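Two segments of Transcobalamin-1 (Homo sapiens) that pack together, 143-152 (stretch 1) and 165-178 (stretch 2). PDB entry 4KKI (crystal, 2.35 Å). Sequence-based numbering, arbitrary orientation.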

# COMPACT_ATOMS: atom_id res chain seq x y z
N ASN A 143 8.86 4.75 5.49
CA ASN A 143 9.32 3.52 4.85
C ASN A 143 9.63 3.74 3.38
O ASN A 143 9.45 4.84 2.86
CB ASN A 143 8.25 2.43 5.00
CG ASN A 143 6.89 2.90 4.54
OD1 ASN A 143 6.65 3.08 3.34
ND2 ASN A 143 5.98 3.12 5.48
N TYR A 144 10.10 2.70 2.70
CA TYR A 144 10.48 2.83 1.29
C TYR A 144 9.28 2.81 0.35
O TYR A 144 9.36 3.28 -0.78
CB TYR A 144 11.49 1.76 0.88
CG TYR A 144 12.93 2.22 0.95
CD1 TYR A 144 13.34 3.19 1.86
CD2 TYR A 144 13.88 1.69 0.08
CE1 TYR A 144 14.65 3.61 1.92
CE2 TYR A 144 15.20 2.11 0.13
CZ TYR A 144 15.58 3.07 1.05
OH TYR A 144 16.89 3.48 1.09
N TYR A 145 8.17 2.25 0.81
CA TYR A 145 6.93 2.29 0.05
C TYR A 145 6.50 3.74 -0.14
O TYR A 145 6.16 4.16 -1.25
CB TYR A 145 5.85 1.49 0.77
CG TYR A 145 4.54 1.38 0.03
CD1 TYR A 145 4.32 0.36 -0.89
CD2 TYR A 145 3.51 2.28 0.27
CE1 TYR A 145 3.12 0.25 -1.56
CE2 TYR A 145 2.30 2.18 -0.40
CZ TYR A 145 2.11 1.16 -1.31
OH TYR A 145 0.91 1.06 -1.97
N GLN A 146 6.53 4.52 0.94
CA GLN A 146 6.20 5.94 0.87
C GLN A 146 7.28 6.72 0.14
O GLN A 146 6.99 7.64 -0.62
CB GLN A 146 5.98 6.52 2.27
CG GLN A 146 4.81 5.90 3.01
CD GLN A 146 4.35 6.74 4.19
OE1 GLN A 146 4.58 7.94 4.24
NE2 GLN A 146 3.69 6.10 5.15
N LEU A 147 8.54 6.33 0.36
CA LEU A 147 9.66 6.96 -0.32
C LEU A 147 9.51 6.81 -1.82
O LEU A 147 9.85 7.71 -2.59
CB LEU A 147 10.98 6.34 0.14
CG LEU A 147 12.23 7.20 -0.06
CD1 LEU A 147 12.22 8.38 0.91
CD2 LEU A 147 13.48 6.37 0.09
N SER A 148 9.00 5.65 -2.24
CA SER A 148 8.76 5.39 -3.65
C SER A 148 7.58 6.21 -4.14
O SER A 148 7.60 6.75 -5.24
CB SER A 148 8.48 3.90 -3.88
OG SER A 148 9.56 3.10 -3.43
N LEU A 149 6.55 6.30 -3.30
CA LEU A 149 5.41 7.17 -3.59
C LEU A 149 5.87 8.61 -3.78
O LEU A 149 5.38 9.32 -4.66
CB LEU A 149 4.36 7.08 -2.47
CG LEU A 149 3.42 5.88 -2.46
CD1 LEU A 149 2.57 5.87 -1.20
CD2 LEU A 149 2.54 5.89 -3.69
N ASP A 150 6.82 9.03 -2.95
CA ASP A 150 7.35 10.39 -3.01
C ASP A 150 8.03 10.68 -4.35
O ASP A 150 7.72 11.66 -5.02
CB ASP A 150 8.34 10.64 -1.87
CG ASP A 150 7.68 10.55 -0.51
OD1 ASP A 150 6.46 10.77 -0.42
OD2 ASP A 150 8.40 10.25 0.47
N VAL A 151 8.96 9.81 -4.72
CA VAL A 151 9.68 9.96 -5.98
C VAL A 151 8.72 9.90 -7.17
O VAL A 151 8.83 10.69 -8.11
CB VAL A 151 10.77 8.88 -6.14
CG1 VAL A 151 11.44 8.99 -7.50
CG2 VAL A 151 11.80 9.01 -5.02
N LEU A 152 7.76 8.99 -7.10
CA LEU A 152 6.77 8.82 -8.17
C LEU A 152 5.98 10.10 -8.40
O LEU A 152 5.85 10.57 -9.53
CB LEU A 152 5.83 7.66 -7.85
CG LEU A 152 4.68 7.40 -8.83
CD1 LEU A 152 5.21 7.13 -10.23
CD2 LEU A 152 3.82 6.23 -8.35
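Stretch 2, residues 165-178: EVVNHFTPENKNYY

Stretch 2 enters as the last turn of a helix, leaves helical geometry at Phe170, makes a type I turn from Thr171 to Asn174, and tightens into a 3-10 segment at 175-177. It runs opposite in order to the helix of stretch 1: Val166 lies nearest Val151, with CA atoms 8.0 Å apart, whereas Asn176 lies nearest Tyr144, their CA atoms 6.0 Å apart.

Tyr144 organizes the contact. Its CA-to-CB bond points toward stretch 2; chi1 is -96°, between wells, and in this pose OH donates a hydrogen bond to His169 O at 2.7 Å. That carbonyl lies in the last helical turn, and no backbone amide within the stretch bonds to it. Asn176, rotamer m, lays CB over one face of the ring, 3.4 Å from the Tyr144 centroid, and its backbone is tied by a water that accepts from Tyr144 N and donates to Asn176 O, 2.8 Å each. One tyrosine thus serves two roles, its OH capturing an unpaired carbonyl while its face receives a side chain. Asn174 OD1 accepts from both Asn176 ND2, at 2.7 Å, and the backbone Asn176 N, at 2.9 Å. The edge of Tyr144 meets the face of Tyr177, Tyr144 CD2 to Tyr177 CE2 4.0 Å, with planes at 86°. Tyr177 is anchored in turn by its OH, which donates to Phe170 O at 2.8 Å, tying the 3-10 segment back to the helix exit.

Phe170 starts sideways, but chi1 near -80° (m) brings its ring end closer to stretch 1. There Phe170 CE1 meets Leu147 CD2 at 3.8 Å and Phe170 CZ meets Val151 CG2 at 3.7 Å. Ser148 OG approaches the ring edge, 3.3 Å from Phe170 CE2, while the m rotamer lets OG donate to Tyr144 O at 2.7 Å. Farther along, Val151 CG1 touches Val166 CG2 at 4.1 Å, both valines being t.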

# COMPACT_ATOMS: atom_id res chain seq x y z
N GLU A 165 20.24 11.16 -5.51
CA GLU A 165 19.66 10.73 -4.24
C GLU A 165 18.90 9.42 -4.44
O GLU A 165 18.95 8.53 -3.58
CB GLU A 165 18.71 11.80 -3.71
CG GLU A 165 18.67 11.90 -2.20
CD GLU A 165 19.83 12.69 -1.64
OE1 GLU A 165 19.83 13.94 -1.78
OE2 GLU A 165 20.75 12.08 -1.07
N VAL A 166 18.21 9.31 -5.56
CA VAL A 166 17.46 8.10 -5.90
C VAL A 166 18.39 6.91 -6.13
O VAL A 166 18.19 5.84 -5.56
CB VAL A 166 16.59 8.32 -7.15
CG1 VAL A 166 15.97 7.01 -7.60
CG2 VAL A 166 15.51 9.36 -6.87
N VAL A 167 19.41 7.12 -6.95
CA VAL A 167 20.42 6.11 -7.22
C VAL A 167 21.10 5.67 -5.92
O VAL A 167 21.42 4.49 -5.73
CB VAL A 167 21.49 6.63 -8.21
CG1 VAL A 167 22.59 5.60 -8.41
CG2 VAL A 167 20.85 6.98 -9.54
N ASN A 168 21.29 6.62 -5.02
CA ASN A 168 21.97 6.35 -3.75
C ASN A 168 21.15 5.47 -2.80
O ASN A 168 21.70 4.59 -2.15
CB ASN A 168 22.34 7.66 -3.07
CG ASN A 168 23.58 7.54 -2.20
OD1 ASN A 168 24.57 8.25 -2.39
ND2 ASN A 168 23.54 6.63 -1.23
N HIS A 169 19.85 5.71 -2.74
CA HIS A 169 19.02 5.07 -1.72
C HIS A 169 18.17 3.88 -2.19
O HIS A 169 17.80 3.03 -1.39
CB HIS A 169 18.12 6.10 -1.03
CG HIS A 169 18.87 7.15 -0.27
ND1 HIS A 169 19.49 6.88 0.94
CD2 HIS A 169 19.11 8.45 -0.54
CE1 HIS A 169 20.07 7.98 1.38
NE2 HIS A 169 19.86 8.95 0.50
N PHE A 170 17.87 3.83 -3.48
CA PHE A 170 16.94 2.82 -3.99
C PHE A 170 17.60 1.51 -4.44
O PHE A 170 16.97 0.70 -5.12
CB PHE A 170 16.07 3.39 -5.11
CG PHE A 170 14.91 4.21 -4.61
CD1 PHE A 170 15.10 5.51 -4.16
CD2 PHE A 170 13.63 3.67 -4.58
CE1 PHE A 170 14.03 6.26 -3.69
CE2 PHE A 170 12.56 4.42 -4.12
CZ PHE A 170 12.76 5.71 -3.67
N THR A 171 18.86 1.31 -4.07
CA THR A 171 19.57 0.07 -4.36
C THR A 171 18.79 -1.14 -3.84
O THR A 171 18.42 -1.18 -2.67
CB THR A 171 20.96 0.06 -3.72
OG1 THR A 171 21.50 1.39 -3.72
CG2 THR A 171 21.90 -0.87 -4.48
N PRO A 172 18.56 -2.14 -4.70
CA PRO A 172 17.76 -3.33 -4.39
C PRO A 172 18.25 -4.10 -3.16
O PRO A 172 17.49 -4.88 -2.59
CB PRO A 172 17.92 -4.19 -5.64
CG PRO A 172 18.19 -3.21 -6.73
CD PRO A 172 19.03 -2.15 -6.10
N GLU A 173 19.50 -3.89 -2.76
CA GLU A 173 20.05 -4.60 -1.61
C GLU A 173 19.82 -3.85 -0.31
O GLU A 173 20.14 -4.34 0.77
CB GLU A 173 21.54 -4.90 -1.82
CG GLU A 173 21.84 -5.76 -3.04
CD GLU A 173 21.15 -7.12 -2.99
OE1 GLU A 173 21.01 -7.68 -1.88
OE2 GLU A 173 20.75 -7.63 -4.06
N ASN A 174 19.25 -2.65 -0.41
CA ASN A 174 18.93 -1.84 0.77
C ASN A 174 17.97 -2.58 1.69
O ASN A 174 17.00 -3.19 1.24
CB ASN A 174 18.34 -0.49 0.37
CG ASN A 174 18.20 0.46 1.54
OD1 ASN A 174 17.28 0.34 2.35
ND2 ASN A 174 19.12 1.41 1.64
N LYS A 175 18.23 -2.50 2.99
CA LYS A 175 17.48 -3.25 3.99
C LYS A 175 15.99 -2.89 4.02
O LYS A 175 15.16 -3.71 4.40
CB LYS A 175 18.09 -3.06 5.38
CG LYS A 175 18.14 -1.61 5.83
CD LYS A 175 18.70 -1.49 7.24
CE LYS A 175 18.71 -0.04 7.71
NZ LYS A 175 19.22 0.10 9.10
N ASN A 176 15.67 -1.67 3.60
CA ASN A 176 14.30 -1.18 3.69
C ASN A 176 13.33 -1.84 2.71
O ASN A 176 12.13 -1.58 2.75
CB ASN A 176 14.26 0.34 3.51
CG ASN A 176 14.89 1.07 4.68
OD1 ASN A 176 14.27 1.22 5.73
ND2 ASN A 176 16.12 1.54 4.50
N TYR A 177 13.86 -2.69 1.84
CA TYR A 177 13.03 -3.46 0.93
C TYR A 177 12.54 -4.73 1.61
O TYR A 177 11.71 -5.46 1.06
CB TYR A 177 13.82 -3.83 -0.33
CG TYR A 177 13.94 -2.72 -1.35
CD1 TYR A 177 12.85 -2.31 -2.10
CD2 TYR A 177 15.16 -2.09 -1.57
CE1 TYR A 177 12.96 -1.30 -3.04
CE2 TYR A 177 15.28 -1.08 -2.51
CZ TYR A 177 14.18 -0.69 -3.24
OH TYR A 177 14.31 0.32 -4.17
N TYR A 178 13.06 -4.99 2.81
CA TYR A 178 12.78 -6.24 3.50
C TYR A 178 12.20 -6.02 4.90
O TYR A 178 12.67 -5.16 5.65
CB TYR A 178 14.05 -7.09 3.60
CG TYR A 178 14.74 -7.31 2.27
CD1 TYR A 178 15.67 -6.41 1.79
CD2 TYR A 178 14.44 -8.42 1.49
CE1 TYR A 178 16.30 -6.60 0.58
CE2 TYR A 178 15.06 -8.63 0.27
CZ TYR A 178 15.99 -7.71 -0.18
OH TYR A 178 16.62 -7.91 -1.39
O HOH W 1 10.50 0.27 4.13